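Local coordinates for high-affinity zinc uptake system protein znuA (Streptococcus suis, PDB 3MFQ), which probably captures zinc, and perhaps other transition metal ions, outside the cell and hands them to a membrane ABC transporter for uptake, at residues L111-V116 / Q144-H149; A150-E155 / H272-M277; F107-Y112 / A178-T183; R8-T13 / Q54-V59. All coordinates share one frame; numbering follows the deposited sequence.

Contact 1. Residues L111-V116 / Q144-H149; sequences LYKSAV and QLDDLH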
loop_
_atom_site.group_PDB
_atom_site.type_symbol
_atom_site.label_atom_id
_atom_site.label_comp_id
_atom_site.label_asym_id
_atom_site.label_seq_id
_atom_site.Cartn_x
_atom_site.Cartn_y
_atom_site.Cartn_z
ATOM N N LEU A 111 -10.481 -6.296 0.275
ATOM C CA LEU A 111 -9.353 -7.082 -0.205
ATOM C C LEU A 111 -8.348 -7.361 0.904
ATOM O O LEU A 111 -7.797 -8.456 0.988
ATOM C CB LEU A 111 -8.670 -6.368 -1.371
ATOM C CG LEU A 111 -9.163 -6.773 -2.761
ATOM C CD1 LEU A 111 -10.638 -7.129 -2.731
ATOM C CD2 LEU A 111 -8.881 -5.678 -3.778
ATOM N N TYR A 112 -8.112 -6.368 1.755
ATOM C CA TYR A 112 -7.170 -6.535 2.852
ATOM C C TYR A 112 -7.704 -7.534 3.874
ATOM O O TYR A 112 -6.962 -8.374 4.379
ATOM C CB TYR A 112 -6.860 -5.193 3.514
ATOM C CG TYR A 112 -5.634 -5.225 4.403
ATOM C CD1 TYR A 112 -4.359 -5.270 3.855
ATOM C CD2 TYR A 112 -5.752 -5.206 5.787
ATOM C CE1 TYR A 112 -3.237 -5.298 4.660
ATOM C CE2 TYR A 112 -4.635 -5.234 6.600
ATOM C CZ TYR A 112 -3.379 -5.280 6.031
ATOM O OH TYR A 112 -2.260 -5.308 6.833
ATOM N N LYS A 113 -8.995 -7.441 4.175
ATOM C CA LYS A 113 -9.635 -8.404 5.060
ATOM C C LYS A 113 -9.464 -9.810 4.503
ATOM O O LYS A 113 -9.306 -10.771 5.253
ATOM C CB LYS A 113 -11.120 -8.088 5.217
ATOM C CG LYS A 113 -11.412 -6.805 5.973
ATOM C CD LYS A 113 -12.900 -6.499 5.958
ATOM C CE LYS A 113 -13.707 -7.636 6.562
ATOM N NZ LYS A 113 -13.468 -7.756 8.023
ATOM N N SER A 114 -9.502 -9.923 3.180
ATOM C CA SER A 114 -9.277 -11.200 2.521
ATOM C C SER A 114 -7.869 -11.692 2.815
ATOM O O SER A 114 -7.677 -12.832 3.237
ATOM C CB SER A 114 -9.481 -11.070 1.012
ATOM O OG SER A 114 -9.240 -12.305 0.358
ATOM N N ALA A 115 -6.887 -10.823 2.593
ATOM C CA ALA A 115 -5.492 -11.143 2.875
ATOM C C ALA A 115 -5.322 -11.598 4.321
ATOM O O ALA A 115 -4.670 -12.607 4.595
ATOM C CB ALA A 115 -4.611 -9.937 2.591
ATOM N N VAL A 116 -5.917 -10.841 5.237
ATOM C CA VAL A 116 -5.897 -11.171 6.656
ATOM C C VAL A 116 -6.342 -12.604 6.890
ATOM O O VAL A 116 -5.789 -13.303 7.735
ATOM C CB VAL A 116 -6.814 -10.230 7.454
ATOM C CG1 VAL A 116 -7.130 -10.821 8.821
ATOM C CG2 VAL A 116 -6.180 -8.851 7.581
ATOM N N GLN A 144 -12.113 -4.802 13.526
ATOM C CA GLN A 144 -11.419 -3.521 13.578
ATOM C C GLN A 144 -11.281 -2.941 12.180
ATOM O O GLN A 144 -11.346 -1.725 11.993
ATOM C CB GLN A 144 -10.043 -3.674 14.225
ATOM C CG GLN A 144 -10.091 -3.930 15.718
ATOM C CD GLN A 144 -8.714 -4.074 16.323
ATOM O OE1 GLN A 144 -8.565 -4.194 17.536
ATOM N NE2 GLN A 144 -7.693 -4.061 15.475
ATOM N N LEU A 145 -11.091 -3.818 11.200
ATOM C CA LEU A 145 -11.038 -3.403 9.806
ATOM C C LEU A 145 -12.419 -2.938 9.359
ATOM O O LEU A 145 -12.544 -1.995 8.580
ATOM C CB LEU A 145 -10.537 -4.546 8.922
ATOM C CG LEU A 145 -9.096 -5.006 9.165
ATOM C CD1 LEU A 145 -8.792 -6.288 8.405
ATOM C CD2 LEU A 145 -8.112 -3.912 8.788
ATOM N N ASP A 146 -13.455 -3.600 9.867
ATOM C CA ASP A 146 -14.834 -3.208 9.591
ATOM C C ASP A 146 -15.101 -1.790 10.088
ATOM O O ASP A 146 -15.542 -0.925 9.329
ATOM C CB ASP A 146 -15.812 -4.179 10.253
ATOM C CG ASP A 146 -15.683 -5.591 9.722
ATOM O OD1 ASP A 146 -16.108 -6.534 10.420
ATOM O OD2 ASP A 146 -15.155 -5.760 8.605
ATOM N N ASP A 147 -14.837 -1.564 11.371
ATOM C CA ASP A 147 -15.005 -0.250 11.978
ATOM C C ASP A 147 -14.204 0.789 11.206
ATOM O O ASP A 147 -14.660 1.913 10.997
ATOM C CB ASP A 147 -14.554 -0.276 13.440
ATOM C CG ASP A 147 -15.278 -1.331 14.257
ATOM O OD1 ASP A 147 -14.809 -1.642 15.372
ATOM O OD2 ASP A 147 -16.312 -1.851 13.788
ATOM N N LEU A 148 -13.005 0.399 10.783
ATOM C CA LEU A 148 -12.125 1.281 10.025
ATOM C C LEU A 148 -12.780 1.777 8.740
ATOM O O LEU A 148 -12.718 2.965 8.423
ATOM C CB LEU A 148 -10.811 0.567 9.701
ATOM C CG LEU A 148 -9.840 1.331 8.798
ATOM C CD1 LEU A 148 -9.486 2.682 9.401
ATOM C CD2 LEU A 148 -8.583 0.511 8.534
ATOM N N HIS A 149 -13.404 0.866 8.001
ATOM C CA HIS A 149 -14.047 1.223 6.744
ATOM C C HIS A 149 -15.126 2.276 6.965
ATOM O O HIS A 149 -15.294 3.186 6.154
ATOM C CB HIS A 149 -14.643 -0.009 6.063
ATOM C CG HIS A 149 -15.207 0.268 4.703
ATOM N ND1 HIS A 149 -14.506 0.022 3.541
ATOM C CD2 HIS A 149 -16.402 0.776 4.319
ATOM C CE1 HIS A 149 -15.246 0.363 2.501
ATOM N NE2 HIS A 149 -16.401 0.824 2.947
#
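Two antiparallel helices, 109-123 and 131-156, lie with their local axes 10.8 Å apart at an angle of 172°, and Leu145 is the residue that fills the seam. The apolar part of the contact is built round its two methyls. CD1 packs against the aliphatic root of Lys113, 3.6 Å from Lys113 CG, the two side chains running alongside each other head to tail. The same CD1 meets Val116 CG2 tip to tip at 3.8 Å. CD2 comes to the edge of the Tyr112 ring, near its plane, 4.0 Å from Tyr112 CD2; that ring stacks with Phe266, so the C-terminal helix closes over this corner.

The polar part is a salt bridge between Lys113 NZ and Asp146 OD2, 2.7 Å apart. Lys113 leaves its helix extended and then bends at its last two torsions, which turns the ammonium onto the carboxylate. NZ stands above the carboxylate plane, 32° out of it, and also makes a weak bond to Gln142 O. With Asp146 exposed and Leu145 buried, the contact grades from a charged pair at the solvent to hydrocarbon inside, the lysine serving both by its stem and its tip.

Contact 2. Residues A150-E155 / H272-M277; sequences AWVEKE and HNVKLM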
loop_
_atom_site.group_PDB
_atom_site.type_symbol
_atom_site.label_atom_id
_atom_site.label_comp_id
_atom_site.label_asym_id
_atom_site.label_seq_id
_atom_site.Cartn_x
_atom_site.Cartn_y
_atom_site.Cartn_z
ATOM N N ALA A 150 -15.852 2.148 8.070
ATOM C CA ALA A 150 -16.888 3.113 8.415
ATOM C C ALA A 150 -16.267 4.458 8.774
ATOM O O ALA A 150 -16.829 5.510 8.477
ATOM C CB ALA A 150 -17.734 2.593 9.564
ATOM N N TRP A 151 -15.101 4.412 9.410
ATOM C CA TRP A 151 -14.392 5.619 9.814
ATOM C C TRP A 151 -13.941 6.416 8.600
ATOM O O TRP A 151 -14.131 7.630 8.536
ATOM C CB TRP A 151 -13.182 5.252 10.673
ATOM C CG TRP A 151 -12.417 6.431 11.197
ATOM C CD1 TRP A 151 -12.615 7.073 12.386
ATOM C CD2 TRP A 151 -11.325 7.101 10.558
ATOM N NE1 TRP A 151 -11.717 8.103 12.523
ATOM C CE2 TRP A 151 -10.914 8.142 11.414
ATOM C CE3 TRP A 151 -10.656 6.924 9.343
ATOM C CZ2 TRP A 151 -9.865 9.001 11.095
ATOM C CZ3 TRP A 151 -9.616 7.777 9.028
ATOM C CH2 TRP A 151 -9.231 8.803 9.900
ATOM N N VAL A 152 -13.338 5.724 7.638
ATOM C CA VAL A 152 -12.846 6.365 6.424
ATOM C C VAL A 152 -13.986 7.031 5.670
ATOM O O VAL A 152 -13.864 8.169 5.219
ATOM C CB VAL A 152 -12.163 5.352 5.490
ATOM C CG1 VAL A 152 -11.674 6.046 4.233
ATOM C CG2 VAL A 152 -11.016 4.665 6.206
ATOM N N GLU A 153 -15.093 6.308 5.538
ATOM C CA GLU A 153 -16.281 6.827 4.869
ATOM C C GLU A 153 -16.760 8.132 5.496
ATOM O O GLU A 153 -16.839 9.159 4.825
ATOM C CB GLU A 153 -17.407 5.789 4.897
ATOM C CG GLU A 153 -17.246 4.650 3.897
ATOM C CD GLU A 153 -17.522 5.081 2.463
ATOM O OE1 GLU A 153 -17.726 6.292 2.226
ATOM O OE2 GLU A 153 -17.535 4.205 1.571
ATOM N N LYS A 154 -17.084 8.084 6.782
ATOM C CA LYS A 154 -17.544 9.272 7.489
ATOM C C LYS A 154 -16.507 10.380 7.378
ATOM O O LYS A 154 -16.846 11.557 7.265
ATOM C CB LYS A 154 -17.827 8.948 8.960
ATOM C CG LYS A 154 -18.253 10.148 9.802
ATOM C CD LYS A 154 -18.866 9.716 11.132
ATOM C CE LYS A 154 -20.160 8.933 10.929
ATOM N NZ LYS A 154 -20.605 8.237 12.171
ATOM N N GLU A 155 -15.237 9.992 7.399
ATOM C CA GLU A 155 -14.145 10.953 7.366
ATOM C C GLU A 155 -14.049 11.639 6.003
ATOM O O GLU A 155 -13.858 12.852 5.919
ATOM C CB GLU A 155 -12.825 10.262 7.712
ATOM C CG GLU A 155 -11.729 11.201 8.195
ATOM C CD GLU A 155 -11.932 11.660 9.627
ATOM O OE1 GLU A 155 -12.827 11.122 10.311
ATOM O OE2 GLU A 155 -11.188 12.561 10.071
ATOM N N HIS A 272 -3.950 8.036 9.106
ATOM C CA HIS A 272 -2.990 9.080 8.775
ATOM C C HIS A 272 -3.185 9.573 7.346
ATOM O O HIS A 272 -3.267 10.777 7.096
ATOM C CB HIS A 272 -1.564 8.566 8.956
ATOM C CG HIS A 272 -0.516 9.487 8.412
ATOM N ND1 HIS A 272 0.125 10.425 9.191
ATOM C CD2 HIS A 272 0.000 9.611 7.167
ATOM C CE1 HIS A 272 0.994 11.089 8.448
ATOM N NE2 HIS A 272 0.937 10.614 7.216
ATOM N N ASN A 273 -3.254 8.635 6.408
ATOM C CA ASN A 273 -3.474 8.979 5.013
ATOM C C ASN A 273 -4.776 9.747 4.826
ATOM O O ASN A 273 -4.802 10.799 4.190
ATOM C CB ASN A 273 -3.463 7.721 4.141
ATOM C CG ASN A 273 -2.060 7.196 3.891
ATOM O OD1 ASN A 273 -1.080 7.744 4.395
ATOM N ND2 ASN A 273 -1.960 6.133 3.104
ATOM N N VAL A 274 -5.853 9.217 5.397
ATOM C CA VAL A 274 -7.174 9.819 5.260
ATOM C C VAL A 274 -7.245 11.241 5.816
ATOM O O VAL A 274 -7.665 12.159 5.116
ATOM C CB VAL A 274 -8.249 8.955 5.932
ATOM C CG1 VAL A 274 -9.541 9.731 6.063
ATOM C CG2 VAL A 274 -8.466 7.678 5.139
ATOM N N LYS A 275 -6.841 11.421 7.070
ATOM C CA LYS A 275 -6.849 12.747 7.685
ATOM C C LYS A 275 -6.082 13.743 6.824
ATOM O O LYS A 275 -6.485 14.895 6.672
ATOM C CB LYS A 275 -6.239 12.711 9.090
ATOM C CG LYS A 275 -7.073 11.997 10.145
ATOM C CD LYS A 275 -6.497 12.235 11.539
ATOM C CE LYS A 275 -7.233 11.432 12.605
ATOM N NZ LYS A 275 -6.740 11.745 13.978
ATOM N N LEU A 276 -4.969 13.287 6.263
ATOM C CA LEU A 276 -4.107 14.142 5.461
ATOM C C LEU A 276 -4.850 14.664 4.240
ATOM O O LEU A 276 -4.744 15.837 3.887
ATOM C CB LEU A 276 -2.858 13.372 5.028
ATOM C CG LEU A 276 -1.732 14.183 4.387
ATOM C CD1 LEU A 276 -1.243 15.253 5.344
ATOM C CD2 LEU A 276 -0.587 13.276 3.976
ATOM N N MET A 277 -5.607 13.783 3.600
ATOM C CA MET A 277 -6.346 14.145 2.401
ATOM C C MET A 277 -7.432 15.169 2.704
ATOM O O MET A 277 -7.594 16.149 1.978
ATOM C CB MET A 277 -6.966 12.901 1.767
ATOM C CG MET A 277 -5.959 11.826 1.413
ATOM S SD MET A 277 -6.730 10.379 0.675
ATOM C CE MET A 277 -5.308 9.317 0.456
#
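His272 and Asn273 turn their side chains from helix 131-156 and tie their own helix to the loop behind it: His272 NE2 bonds Glu250 O, and Asn273 ND2 bonds Phe252 O, shortly before the zinc ligand Asp254. The next residue, Val274, points the other way and carries the contact. Its CG1, anti to the backbone N (chi1 167°), lies between two side chains of the facing helix, 3.4 Å from Glu155 CG and 3.6 Å from Trp151 CZ3. That corner of the six-membered ring touches Val274 CB as well. The other methyl, Val274 CG2, meets Val152 CG1 at 3.7 Å, so Trp151, Val152 and Glu155 together form the patch the valine packs against.

This is parallel helix packing, the axes 10.3 Å apart and only 5° off parallel. Helix 131-156 is the long connecting helix that links the two lobes in TroA-like binding proteins, and helix 266-281, near the C-terminus, runs alongside it.

Lys275 follows, more exposed, and is used for its hydrocarbon. Its chain runs extended beyond CG and crosses the indole at about a right angle, touching the edge: CG lies 3.9 Å from Trp151 CH2, and CE is equally far from Trp151 CZ2. Over one face of that indole sits Glu155 OE1, 3.6 Å above the plane and offset toward the rim, placed there by the bend of the glutamate chain at chi2 (76°). Lys271 adds a cation-pi contact to the same ring. Glu155 OE2 and Lys275 NZ stay 6.0 Å apart, too far for a salt bridge, though the opposite charges may attract weakly.

Contact 3. Residues F107-Y112 / A178-T183; sequences FSIPLY and ASYDFT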
loop_
_atom_site.group_PDB
_atom_site.type_symbol
_atom_site.label_atom_id
_atom_site.label_comp_id
_atom_site.label_asym_id
_atom_site.label_seq_id
_atom_site.Cartn_x
_atom_site.Cartn_y
_atom_site.Cartn_z
ATOM N N PHE A 107 -5.554 -1.024 0.031
ATOM C CA PHE A 107 -6.400 0.137 0.291
ATOM C C PHE A 107 -7.874 -0.184 0.053
ATOM O O PHE A 107 -8.755 0.596 0.407
ATOM C CB PHE A 107 -5.958 1.340 -0.544
ATOM C CG PHE A 107 -4.628 1.904 -0.134
ATOM C CD1 PHE A 107 -4.451 2.451 1.126
ATOM C CD2 PHE A 107 -3.558 1.897 -1.012
ATOM C CE1 PHE A 107 -3.227 2.973 1.507
ATOM C CE2 PHE A 107 -2.331 2.419 -0.636
ATOM C CZ PHE A 107 -2.167 2.957 0.623
ATOM N N SER A 108 -8.136 -1.335 -0.555
ATOM C CA SER A 108 -9.490 -1.860 -0.622
ATOM C C SER A 108 -9.705 -2.743 0.595
ATOM O O SER A 108 -9.456 -3.945 0.549
ATOM C CB SER A 108 -9.706 -2.668 -1.901
ATOM O OG SER A 108 -10.992 -3.275 -1.912
ATOM N N ILE A 109 -10.155 -2.136 1.687
ATOM C CA ILE A 109 -10.333 -2.850 2.948
ATOM C C ILE A 109 -10.897 -4.264 2.784
ATOM O O ILE A 109 -10.427 -5.195 3.435
ATOM C CB ILE A 109 -11.184 -2.038 3.945
ATOM C CG1 ILE A 109 -10.400 -0.813 4.416
ATOM C CG2 ILE A 109 -11.584 -2.897 5.130
ATOM C CD1 ILE A 109 -11.116 0.007 5.458
ATOM N N PRO A 110 -11.905 -4.434 1.916
ATOM C CA PRO A 110 -12.402 -5.791 1.672
ATOM C C PRO A 110 -11.276 -6.733 1.244
ATOM O O PRO A 110 -11.137 -7.830 1.787
ATOM C CB PRO A 110 -13.389 -5.594 0.523
ATOM C CG PRO A 110 -13.872 -4.205 0.688
ATOM C CD PRO A 110 -12.702 -3.420 1.202
ATOM N N LEU A 111 -10.481 -6.296 0.275
ATOM C CA LEU A 111 -9.353 -7.082 -0.205
ATOM C C LEU A 111 -8.348 -7.361 0.904
ATOM O O LEU A 111 -7.797 -8.456 0.988
ATOM C CB LEU A 111 -8.670 -6.368 -1.371
ATOM C CG LEU A 111 -9.163 -6.773 -2.761
ATOM C CD1 LEU A 111 -10.638 -7.129 -2.731
ATOM C CD2 LEU A 111 -8.881 -5.678 -3.778
ATOM N N TYR A 112 -8.112 -6.368 1.755
ATOM C CA TYR A 112 -7.170 -6.535 2.852
ATOM C C TYR A 112 -7.704 -7.534 3.874
ATOM O O TYR A 112 -6.962 -8.374 4.379
ATOM C CB TYR A 112 -6.860 -5.193 3.514
ATOM C CG TYR A 112 -5.634 -5.225 4.403
ATOM C CD1 TYR A 112 -4.359 -5.270 3.855
ATOM C CD2 TYR A 112 -5.752 -5.206 5.787
ATOM C CE1 TYR A 112 -3.237 -5.298 4.660
ATOM C CE2 TYR A 112 -4.635 -5.234 6.600
ATOM C CZ TYR A 112 -3.379 -5.280 6.031
ATOM O OH TYR A 112 -2.260 -5.308 6.833
ATOM N N ALA A 178 -11.435 3.666 -5.955
ATOM C CA ALA A 178 -12.560 2.831 -6.342
ATOM C C ALA A 178 -13.486 2.575 -5.162
ATOM O O ALA A 178 -14.681 2.353 -5.339
ATOM C CB ALA A 178 -12.066 1.517 -6.919
ATOM N N SER A 179 -12.933 2.610 -3.956
ATOM C CA SER A 179 -13.711 2.297 -2.765
ATOM C C SER A 179 -14.529 3.484 -2.257
ATOM O O SER A 179 -15.557 3.301 -1.602
ATOM C CB SER A 179 -12.801 1.764 -1.655
ATOM O OG SER A 179 -12.099 0.610 -2.083
ATOM N N TYR A 180 -14.080 4.698 -2.566
ATOM C CA TYR A 180 -14.715 5.892 -2.017
ATOM C C TYR A 180 -14.953 6.972 -3.051
ATOM O O TYR A 180 -14.678 8.142 -2.808
ATOM C CB TYR A 180 -13.872 6.449 -0.875
ATOM C CG TYR A 180 -13.403 5.364 0.050
ATOM C CD1 TYR A 180 -14.159 4.985 1.146
ATOM C CD2 TYR A 180 -12.219 4.693 -0.195
ATOM C CE1 TYR A 180 -13.736 3.978 1.986
ATOM C CE2 TYR A 180 -11.787 3.691 0.629
ATOM C CZ TYR A 180 -12.547 3.333 1.721
ATOM O OH TYR A 180 -12.122 2.329 2.556
ATOM N N ASP A 181 -15.469 6.574 -4.205
ATOM C CA ASP A 181 -15.835 7.528 -5.239
ATOM C C ASP A 181 -14.775 8.613 -5.395
ATOM O O ASP A 181 -15.051 9.799 -5.199
ATOM C CB ASP A 181 -17.181 8.166 -4.906
ATOM C CG ASP A 181 -17.732 8.986 -6.047
ATOM O OD1 ASP A 181 -17.648 8.528 -7.207
ATOM O OD2 ASP A 181 -18.254 10.088 -5.783
ATOM N N PHE A 182 -13.562 8.199 -5.747
ATOM C CA PHE A 182 -12.457 9.131 -5.927
ATOM C C PHE A 182 -11.798 8.979 -7.290
ATOM O O PHE A 182 -11.915 7.940 -7.936
ATOM C CB PHE A 182 -11.413 8.932 -4.836
ATOM C CG PHE A 182 -11.382 10.033 -3.825
ATOM C CD1 PHE A 182 -12.193 9.985 -2.705
ATOM C CD2 PHE A 182 -10.540 11.117 -3.993
ATOM C CE1 PHE A 182 -12.166 10.997 -1.773
ATOM C CE2 PHE A 182 -10.507 12.134 -3.064
ATOM C CZ PHE A 182 -11.321 12.074 -1.953
ATOM N N THR A 183 -11.097 10.026 -7.713
ATOM C CA THR A 183 -10.351 10.008 -8.966
ATOM C C THR A 183 -8.870 10.240 -8.693
ATOM O O THR A 183 -8.500 11.221 -8.048
ATOM C CB THR A 183 -10.855 11.092 -9.937
ATOM O OG1 THR A 183 -12.206 10.805 -10.316
ATOM C CG2 THR A 183 -9.984 11.138 -11.179
HETATM O O HOH W 1 -13.455 -1.932 -2.462
HETATM O O HOH W 2 -12.209 -0.105 1.353
#
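Three first torsions aim the polar groups at each other: Ser108 OG is anti to its backbone N (chi1 175°), whereas Ser179 OG (chi1 -58°) and the ring of Tyr180 (chi1 -45°) both lie beside theirs. The hydroxyls of Ser108 and Ser179 still stop 4.0 Å apart, OG to OG, and a water joins them, 2.9 Å from Ser179 OG, to which it donates, and equally far from Ser108 OG. Ser179 OG is also bonded to Tyr175 O, one helical turn back. A second water accepts from Ile109 N at 2.9 Å and binds Tyr180 OH at 2.7 Å. Ser108 is the N-cap of helix 109-123, so this water ties a first-turn amide to the Tyr180 hydroxyl. Direct contact is slight: the Tyr180 side chain crosses that of Ile109 at about a right angle, OH 3.9 Å from Ile109 CD1, and Phe107 O faces the Tyr180 ring edge 4.3 Å from CE2. The Phe107 side chain, about 8 Å from the zinc ion, stacks with Phe173. A helix start just past the ligand His104 thus meets residues 179-180 through bridging waters, at the junction between the two lobes that enclose the metal in TroA-like proteins.

Contact 4. Residues R8-T13 / Q54-V59; sequences RVAVTT and QKADLV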
loop_
_atom_site.group_PDB
_atom_site.type_symbol
_atom_site.label_atom_id
_atom_site.label_comp_id
_atom_site.label_asym_id
_atom_site.label_seq_id
_atom_site.Cartn_x
_atom_site.Cartn_y
_atom_site.Cartn_z
ATOM N N ARG A 8 9.339 -19.535 12.739
ATOM C CA ARG A 8 9.906 -18.396 12.032
ATOM C C ARG A 8 9.132 -18.129 10.747
ATOM O O ARG A 8 9.070 -18.967 9.851
ATOM C CB ARG A 8 11.392 -18.631 11.738
ATOM C CG ARG A 8 12.130 -17.428 11.158
ATOM C CD ARG A 8 13.604 -17.445 11.526
ATOM N NE ARG A 8 13.789 -17.527 12.973
ATOM C CZ ARG A 8 13.676 -16.494 13.802
ATOM N NH1 ARG A 8 13.375 -15.291 13.330
ATOM N NH2 ARG A 8 13.860 -16.661 15.104
ATOM N N VAL A 9 8.544 -16.943 10.663
ATOM C CA VAL A 9 7.752 -16.551 9.505
ATOM C C VAL A 9 8.345 -15.325 8.828
ATOM O O VAL A 9 8.187 -14.222 9.319
ATOM C CB VAL A 9 6.298 -16.249 9.921
ATOM C CG1 VAL A 9 5.539 -15.767 8.747
ATOM C CG2 VAL A 9 5.675 -17.465 10.560
ATOM N N ALA A 10 8.971 -15.530 7.674
ATOM C CA ALA A 10 9.591 -14.458 6.918
ATOM C C ALA A 10 8.513 -13.580 6.285
ATOM O O ALA A 10 7.474 -14.060 5.835
ATOM C CB ALA A 10 10.508 -15.030 5.885
ATOM N N VAL A 11 8.749 -12.278 6.290
ATOM C CA VAL A 11 7.710 -11.351 5.902
ATOM C C VAL A 11 8.310 -10.221 5.075
ATOM O O VAL A 11 9.270 -9.573 5.485
ATOM C CB VAL A 11 6.933 -10.827 7.143
ATOM C CG1 VAL A 11 6.722 -11.945 8.181
ATOM C CG2 VAL A 11 7.646 -9.635 7.765
ATOM N N THR A 12 7.749 -10.014 3.889
ATOM C CA THR A 12 8.343 -9.109 2.913
ATOM C C THR A 12 8.265 -7.645 3.328
ATOM O O THR A 12 9.285 -6.967 3.423
ATOM C CB THR A 12 7.721 -9.290 1.510
ATOM O OG1 THR A 12 6.292 -9.301 1.615
ATOM C CG2 THR A 12 8.181 -10.603 0.897
ATOM N N THR A 13 7.057 -7.160 3.586
ATOM C CA THR A 13 6.867 -5.742 3.861
ATOM C C THR A 13 6.364 -5.479 5.270
ATOM O O THR A 13 5.859 -6.376 5.942
ATOM C CB THR A 13 5.869 -5.120 2.887
ATOM O OG1 THR A 13 4.539 -5.421 3.320
ATOM C CG2 THR A 13 6.088 -5.666 1.484
ATOM N N GLN A 54 14.786 -19.156 3.208
ATOM C CA GLN A 54 15.143 -20.564 3.313
ATOM C C GLN A 54 14.999 -21.068 4.747
ATOM O O GLN A 54 14.477 -22.158 4.981
ATOM C CB GLN A 54 16.576 -20.769 2.816
ATOM C CG GLN A 54 16.797 -22.052 2.031
ATOM C CD GLN A 54 17.046 -23.253 2.921
ATOM O OE1 GLN A 54 16.793 -24.393 2.531
ATOM N NE2 GLN A 54 17.550 -23.004 4.125
ATOM N N LYS A 55 15.459 -20.265 5.701
ATOM C CA LYS A 55 15.412 -20.630 7.115
ATOM C C LYS A 55 13.997 -20.543 7.673
ATOM O O LYS A 55 13.718 -21.044 8.761
ATOM C CB LYS A 55 16.331 -19.720 7.934
ATOM C CG LYS A 55 17.806 -19.788 7.560
ATOM C CD LYS A 55 18.618 -18.799 8.388
ATOM C CE LYS A 55 20.103 -18.881 8.068
ATOM N NZ LYS A 55 20.888 -17.861 8.820
ATOM N N ALA A 56 13.110 -19.898 6.924
ATOM C CA ALA A 56 11.750 -19.650 7.390
ATOM C C ALA A 56 10.883 -20.907 7.388
ATOM O O ALA A 56 10.971 -21.738 6.485
ATOM C CB ALA A 56 11.101 -18.552 6.557
ATOM N N ASP A 57 10.047 -21.033 8.412
ATOM C CA ASP A 57 9.071 -22.111 8.482
ATOM C C ASP A 57 7.864 -21.739 7.630
ATOM O O ASP A 57 7.165 -22.604 7.102
ATOM C CB ASP A 57 8.633 -22.345 9.929
ATOM C CG ASP A 57 9.790 -22.723 10.837
ATOM O OD1 ASP A 57 10.698 -23.452 10.384
ATOM O OD2 ASP A 57 9.787 -22.294 12.010
ATOM N N LEU A 58 7.631 -20.436 7.509
ATOM C CA LEU A 58 6.531 -19.905 6.714
ATOM C C LEU A 58 6.949 -18.576 6.104
ATOM O O LEU A 58 7.509 -17.724 6.787
ATOM C CB LEU A 58 5.286 -19.704 7.584
ATOM C CG LEU A 58 4.106 -18.955 6.959
ATOM C CD1 LEU A 58 3.534 -19.739 5.790
ATOM C CD2 LEU A 58 3.025 -18.673 7.991
ATOM N N VAL A 59 6.681 -18.403 4.816
ATOM C CA VAL A 59 6.977 -17.141 4.149
ATOM C C VAL A 59 5.695 -16.504 3.620
ATOM O O VAL A 59 4.933 -17.145 2.899
ATOM C CB VAL A 59 7.985 -17.332 2.995
ATOM C CG1 VAL A 59 8.164 -16.033 2.219
ATOM C CG2 VAL A 59 9.321 -17.826 3.530
#
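Strands 8-11 and 58-61 are neighbours in the parallel sheet of the first lobe, and the contact sits where helix 47-55 gives way to the second. Just before that strand begins, Asp57 holds Arg8 at both its N-H and its carbonyl, from the same side. Its OD2 accepts from Arg8 N at 2.9 Å, almost straight (169° at the hydrogen), with the N-H coming in above the carboxylate plane. Its amide N donates to Arg8 O at 2.7 Å. The carbonyl is shared, since Leu58 N reaches it at 3.1 Å, both donors lying in the carbonyl plane. Beyond it the strands pair in parallel, Val9 with Leu58 and Ala10 with Val59; the Ala10 N bond to Leu58 O, 2.8 Å, is weak, and Val9 CA lies 3.0 Å from the same oxygen as a CA-H...O contact.

Side chains alternate across the sheet. On one face Val9 and Leu58 stand next to each other, parallel, Val9 CG2 3.7 Å from Leu58 CB, and both pack on Leu123 of helix 109-123. On the other, Ala10 CB touches Ala56 CB at 3.6 Å and Val59 CG2 at 3.8 Å, while Val59 reaches Thr77 of helix 71-77. The Arg8 guanidinium turns from Asp57 to form a salt bridge with Asp31 on strand 29-32, which flanks strand 8-11 on its other edge. Strand 8-11 is held between strands 29-32 and 58-61, and the chain passes from one to the other through helix 47-55, a beta-alpha-beta crossover in an alpha/beta sheet covered by helices on its two faces.

In the fold
Contacts 1 and 2 line up on the same long helix, 131-156, first against an antiparallel partner of the first lobe and then against the parallel helix 266-281. Contact 3 overlaps contact 1 at Leu111 and Tyr112 and touches contacts 1 and 2: Ile109 packs on Leu148 and His149, and Tyr180 on Val152. Contacts 1 and 3 are mostly buried, yet contact 3, nearest the zinc, relies on water bridges, while contact 1 is apolar with a salt bridge at its edge. Contact 2 is partly buried and apolar. Contact 4 stands apart, about 28 Å from contact 3 between centres, and is the one built on backbone hydrogen bonds, within a sheet.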